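PDB 3MGA: enterochelin esterase, which probably hydrolyses the ester bonds of ferric enterobactin, a catecholate siderophore, as part of iron acquisition in Salmonella. Local coordinates for residues 249-252 with 253-257; 266-269 with 270-273. One frame throughout, in Å; residues are numbered along the deposited sequence.

Contact 1. Residues 249-252 with 253-257; sequences SQEL and PCNAD
Asn255 lays its side chain against the last turn of helix 245-251, its CB 3.2 Å from the carbonyl oxygen Glu251 O and its amide reaching on to the residue before. The amide nitrogen ND2 gives a weak, bent bond to Gln250 O (3.0 Å, 133° at the hydrogen). With CG anti to the backbone N (chi1 -174°), the amide is directed back along the chain, and its other end stays available for the next helix: OD1 accepts a weak bond from Asp257 N at 3.3 Å. Asn255 is thus the N-cap of helix 256-273 while its ND2 bonds weakly to a carbonyl near the end of the preceding helix, one flat group bridging two helix ends. A water adds a second bridge, donating to Glu251 O and accepting from Asn255 N at 3.0 Å.

Pro253 makes the corner. It is the centre of an inverse gamma turn, whose bond from Cys254 N to Leu252 O is weak and doubtful, since the place of that oxygen is less sure. Its ring lies against the helix end, with CG close to Ser249 O. Having no N-H, the proline cannot continue the helical bonding to that carbonyl.

The carboxylate of Glu251 is turned to other partners: OE1 forms a salt bridge with Arg187 and OE2 a hydrogen bond with Asn185, both on strand 185-193. Leu252 packs against Leu208 and Phe290, next to the probable nucleophile elbow of this alpha/beta-hydrolase domain, and the Cys254 side chain touches Leu293 and Tyr297 of helix 290-301 and Val329 of helix 328-335.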
ATOM      1  N   SER A 249      14.081  -2.975   6.338  0.60 41.87           N
ATOM      2  CA  SER A 249      14.526  -4.132   5.569  0.60 43.34           C
ATOM      3  C   SER A 249      15.217  -5.174   6.458  0.60 44.89           C
ATOM      4  O   SER A 249      15.333  -6.336   6.075  0.60 45.57           O
ATOM      5  CB  SER A 249      15.449  -3.690   4.431  0.60 44.40           C
ATOM      6  OG  SER A 249      14.768  -2.807   3.552  0.60 42.59           O
ATOM      7  N   GLN A 250      15.671  -4.752   7.638  1.00 45.24           N
ATOM      8  CA  GLN A 250      16.327  -5.650   8.598  1.00 47.22           C
ATOM      9  C   GLN A 250      15.369  -6.176   9.680  1.00 45.61           C
ATOM     10  O   GLN A 250      15.510  -7.309  10.137  1.00 46.51           O
ATOM     11  CB  GLN A 250      17.482  -4.918   9.299  1.00 48.69           C
ATOM     12  CG  GLN A 250      18.680  -4.597   8.413  1.00 53.23           C
ATOM     13  CD  GLN A 250      19.745  -3.742   9.121  1.00 57.56           C
ATOM     14  OE1 GLN A 250      19.437  -2.910   9.993  1.00 57.59           O
ATOM     15  NE2 GLN A 250      20.999  -3.928   8.723  1.00 57.53           N
ATOM     16  N   GLU A 251      14.397  -5.358  10.080  1.00 42.87           N
ATOM     17  CA  GLU A 251      13.481  -5.720  11.173  1.00 42.80           C
ATOM     18  C   GLU A 251      12.164  -6.382  10.783  1.00 41.70           C
ATOM     19  O   GLU A 251      11.631  -7.163  11.562  1.00 41.89           O
ATOM     20  CB  GLU A 251      13.198  -4.477  12.041  1.00 41.82           C
ATOM     21  CG  GLU A 251      14.460  -3.916  12.716  1.00 43.13           C
ATOM     22  CD  GLU A 251      14.229  -2.621  13.490  1.00 43.34           C
ATOM     23  OE1 GLU A 251      13.223  -1.913  13.236  1.00 36.51           O
ATOM     24  OE2 GLU A 251      15.076  -2.307  14.355  1.00 47.32           O
ATOM     25  N   LEU A 252      11.637  -6.075   9.601  1.00 40.26           N
ATOM     26  CA  LEU A 252      10.367  -6.655   9.171  1.00 39.80           C
ATOM     27  C   LEU A 252      10.435  -8.026   8.483  1.00 41.37           C
ATOM     28  O   LEU A 252       9.545  -8.855   8.692  1.00 41.66           O
ATOM     29  CB  LEU A 252       9.585  -5.675   8.279  1.00 38.32           C
ATOM     30  CG  LEU A 252       9.063  -4.386   8.928  1.00 36.91           C
ATOM     31  CD1 LEU A 252       8.200  -3.597   7.925  1.00 35.44           C
ATOM     32  CD2 LEU A 252       8.251  -4.688  10.172  1.00 32.75           C
ATOM     33  N   PRO A 253      11.462  -8.279   7.653  1.00 42.03           N
ATOM     34  CA  PRO A 253      11.444  -9.592   6.999  1.00 42.76           C
ATOM     35  C   PRO A 253      11.859 -10.772   7.878  1.00 44.62           C
ATOM     36  O   PRO A 253      13.022 -11.206   7.865  1.00 46.64           O
ATOM     37  CB  PRO A 253      12.398  -9.416   5.815  1.00 43.36           C
ATOM     38  CG  PRO A 253      13.252  -8.322   6.161  1.00 44.59           C
ATOM     39  CD  PRO A 253      12.476  -7.394   7.065  1.00 42.46           C
ATOM     40  N   CYS A 254      10.890 -11.290   8.623  1.00 44.03           N
ATOM     41  CA  CYS A 254      11.093 -12.441   9.497  1.00 45.00           C
ATOM     42  C   CYS A 254      12.233 -12.261  10.498  1.00 46.07           C
ATOM     43  O   CYS A 254      13.135 -13.086  10.580  1.00 47.46           O
ATOM     44  CB  CYS A 254      11.310 -13.708   8.660  1.00 46.73           C
ATOM     45  SG  CYS A 254       9.955 -14.070   7.509  0.82 43.24           S
ATOM     46  N   ASN A 255      12.180 -11.168  11.253  1.00 46.20           N
ATOM     47  CA  ASN A 255      13.164 -10.901  12.305  1.00 48.09           C
ATOM     48  C   ASN A 255      12.446 -11.132  13.638  1.00 47.31           C
ATOM     49  O   ASN A 255      11.546 -10.377  14.002  1.00 45.73           O
ATOM     50  CB  ASN A 255      13.706  -9.476  12.214  1.00 47.23           C
ATOM     51  CG  ASN A 255      14.835  -9.211  13.198  1.00 51.38           C
ATOM     52  OD1 ASN A 255      15.147 -10.042  14.052  1.00 56.99           O
ATOM     53  ND2 ASN A 255      15.458  -8.045  13.075  1.00 51.98           N
ATOM     54  N   ALA A 256      12.847 -12.180  14.352  1.00 48.67           N
ATOM     55  CA  ALA A 256      12.203 -12.550  15.618  1.00 48.50           C
ATOM     56  C   ALA A 256      12.326 -11.498  16.703  1.00 46.85           C
ATOM     57  O   ALA A 256      11.385 -11.287  17.453  1.00 46.83           O
ATOM     58  CB  ALA A 256      12.724 -13.903  16.116  1.00 49.80           C
ATOM     59  N   ASP A 257      13.473 -10.835  16.792  1.00 47.09           N
ATOM     60  CA  ASP A 257      13.655  -9.798  17.818  1.00 46.14           C
ATOM     61  C   ASP A 257      12.632  -8.687  17.741  1.00 42.53           C
ATOM     62  O   ASP A 257      12.191  -8.190  18.768  1.00 42.42           O
ATOM     63  CB  ASP A 257      15.073  -9.220  17.802  1.00 46.88           C
ATOM     64  CG  ASP A 257      16.074 -10.131  18.477  1.00 51.32           C
ATOM     65  OD1 ASP A 257      15.646 -11.165  19.038  1.00 51.87           O
ATOM     66  OD2 ASP A 257      17.286  -9.801  18.470  1.00 53.71           O
TER
HETATM   67  O   HOH W   1       9.893  -9.359  11.857  1.00 51.34           O

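Contact 2. Residues 266-269 with 270-273; sequences LLPQ and VRAV
The C-terminal turns of helix 256-273, where a proline interrupts the backbone bonding, carry this contact between Leu266-Gln269 and Val270-Val273. Val270 N bonds to Leu266 O at 2.9 Å, nearly straight (164°), and Arg271 N to Leu267 O at 2.8 Å. Beyond them the bonding weakens: Ala272 N shares itself between Pro268 O (3.0 Å) and Gln269 O, both weak, and Val273 N makes a long, weak bond to Gln269 O.

The helix is kinked at Pro268, whose N has no hydrogen to give to the turn before. This helix flanks the mixed central sheet of the alpha/beta-hydrolase domain, and its inner face is apolar: Leu266 CD1 meets Val270 CG2 at 3.9 Å, one turn apart, and both side chains rest on Leu238 of strand 236-240.

Another face of the helix carries Arg271. Its chain leaves anti to the backbone N (chi1 177°) and bends at chi3 (56°), which brings the guanidinium back over Pro268. Pro268 CA lies 3.5 Å above the guanidinium plane, offset toward its rim, and NH2 approaches Pro268 CB at 3.5 Å, while the Arg271 side chain also touches Phe276.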
ATOM      1  N   LEU A 266       7.053  -3.169  24.256  1.00 40.92           N
ATOM      2  CA  LEU A 266       6.027  -2.236  23.771  1.00 39.31           C
ATOM      3  C   LEU A 266       4.610  -2.438  24.312  1.00 40.22           C
ATOM      4  O   LEU A 266       4.030  -1.508  24.874  1.00 41.51           O
ATOM      5  CB  LEU A 266       5.990  -2.239  22.234  1.00 37.25           C
ATOM      6  CG  LEU A 266       5.011  -1.263  21.577  1.00 35.65           C
ATOM      7  CD1 LEU A 266       5.343   0.173  21.974  1.00 34.65           C
ATOM      8  CD2 LEU A 266       5.003  -1.422  20.061  1.00 31.74           C
ATOM      9  N   LEU A 267       4.053  -3.635  24.140  1.00 40.49           N
ATOM     10  CA  LEU A 267       2.687  -3.919  24.594  1.00 39.58           C
ATOM     11  C   LEU A 267       2.420  -3.627  26.066  1.00 40.51           C
ATOM     12  O   LEU A 267       1.323  -3.169  26.402  1.00 38.76           O
ATOM     13  CB  LEU A 267       2.269  -5.362  24.261  1.00 40.33           C
ATOM     14  CG  LEU A 267       2.152  -5.713  22.769  1.00 38.84           C
ATOM     15  CD1 LEU A 267       1.404  -7.036  22.606  1.00 39.20           C
ATOM     16  CD2 LEU A 267       1.429  -4.631  22.000  1.00 35.22           C
ATOM     17  N   PRO A 268       3.394  -3.905  26.953  1.00 41.71           N
ATOM     18  CA  PRO A 268       3.144  -3.592  28.370  1.00 43.52           C
ATOM     19  C   PRO A 268       3.113  -2.077  28.599  1.00 43.68           C
ATOM     20  O   PRO A 268       2.367  -1.591  29.443  1.00 43.43           O
ATOM     21  CB  PRO A 268       4.319  -4.261  29.098  1.00 44.44           C
ATOM     22  CG  PRO A 268       4.778  -5.326  28.163  1.00 45.18           C
ATOM     23  CD  PRO A 268       4.602  -4.727  26.790  1.00 42.38           C
ATOM     24  N   GLN A 269       3.918  -1.340  27.841  1.00 44.60           N
ATOM     25  CA  GLN A 269       3.914   0.114  27.941  1.00 45.77           C
ATOM     26  C   GLN A 269       2.570   0.634  27.447  1.00 43.57           C
ATOM     27  O   GLN A 269       1.947   1.482  28.088  1.00 43.35           O
ATOM     28  CB  GLN A 269       5.037   0.739  27.109  1.00 45.89           C
ATOM     29  CG  GLN A 269       6.451   0.663  27.682  1.00 51.15           C
ATOM     30  CD  GLN A 269       6.655   1.575  28.887  1.00 61.64           C
ATOM     31  OE1 GLN A 269       5.914   1.503  29.875  1.00 69.98           O
ATOM     32  NE2 GLN A 269       7.688   2.422  28.822  1.00 62.55           N
ATOM     33  N   VAL A 270       2.124   0.107  26.310  1.00 41.51           N
ATOM     34  CA  VAL A 270       0.851   0.516  25.724  1.00 40.26           C
ATOM     35  C   VAL A 270      -0.294   0.160  26.640  1.00 42.42           C
ATOM     36  O   VAL A 270      -1.259   0.916  26.744  1.00 42.69           O
ATOM     37  CB  VAL A 270       0.614  -0.134  24.356  1.00 38.51           C
ATOM     38  CG1 VAL A 270      -0.788   0.178  23.853  1.00 36.02           C
ATOM     39  CG2 VAL A 270       1.669   0.330  23.367  1.00 35.42           C
ATOM     40  N   ARG A 271      -0.182  -0.995  27.296  1.00 45.37           N
ATOM     41  CA  ARG A 271      -1.198  -1.461  28.237  1.00 47.93           C
ATOM     42  C   ARG A 271      -1.266  -0.573  29.479  1.00 48.68           C
ATOM     43  O   ARG A 271      -2.316  -0.464  30.107  1.00 50.15           O
ATOM     44  CB  ARG A 271      -0.937  -2.923  28.642  1.00 50.43           C
ATOM     45  CG  ARG A 271      -1.924  -3.464  29.675  1.00 55.75           C
ATOM     46  CD  ARG A 271      -1.810  -4.972  29.901  1.00 62.79           C
ATOM     47  NE  ARG A 271      -0.471  -5.414  30.299  1.00 68.32           N
ATOM     48  CZ  ARG A 271       0.417  -6.007  29.497  1.00 69.57           C
ATOM     49  NH1 ARG A 271       0.125  -6.280  28.226  1.00 67.44           N
ATOM     50  NH2 ARG A 271       1.604  -6.362  29.985  1.00 71.49           N
ATOM     51  N   ALA A 272      -0.148   0.048  29.839  1.00 48.57           N
ATOM     52  CA  ALA A 272      -0.112   0.925  31.007  1.00 50.23           C
ATOM     53  C   ALA A 272      -0.888   2.218  30.771  1.00 49.65           C
ATOM     54  O   ALA A 272      -1.391   2.811  31.717  1.00 52.26           O
ATOM     55  CB  ALA A 272       1.319   1.231  31.411  1.00 50.19           C
ATOM     56  N   VAL A 273      -1.006   2.643  29.517  1.00 48.22           N
ATOM     57  CA  VAL A 273      -1.730   3.882  29.202  1.00 48.60           C
ATOM     58  C   VAL A 273      -3.210   3.656  28.885  1.00 49.00           C
ATOM     59  O   VAL A 273      -4.036   4.496  29.223  1.00 50.41           O
ATOM     60  CB  VAL A 273      -1.038   4.718  28.069  1.00 47.41           C
ATOM     61  CG1 VAL A 273       0.313   5.232  28.559  1.00 47.81           C
ATOM     62  CG2 VAL A 273      -0.893   3.924  26.786  1.00 42.55           C
TER

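Contacts 1 and 2 follow each other along the chain and share helix 256-273: residues 249-257 lead into its first turn from helix 245-251, and residues 266-273 form its last turns. Their centres lie 22 Å apart and their nearest atoms about 9 Å, so they do not touch. Both belong to the putative esterase domain, whose mixed sheet of eight strands has strand 185-193 near both: Arg187 and Asn185 meet contact 1, Val189 and Ile191 contact 2. The turn that leads into the helix touches the probable nucleophile elbow through Leu252, and the helix's far end packs on 174-180, 185-193 and 236-240, the three neighbouring strands at one end of the sheet.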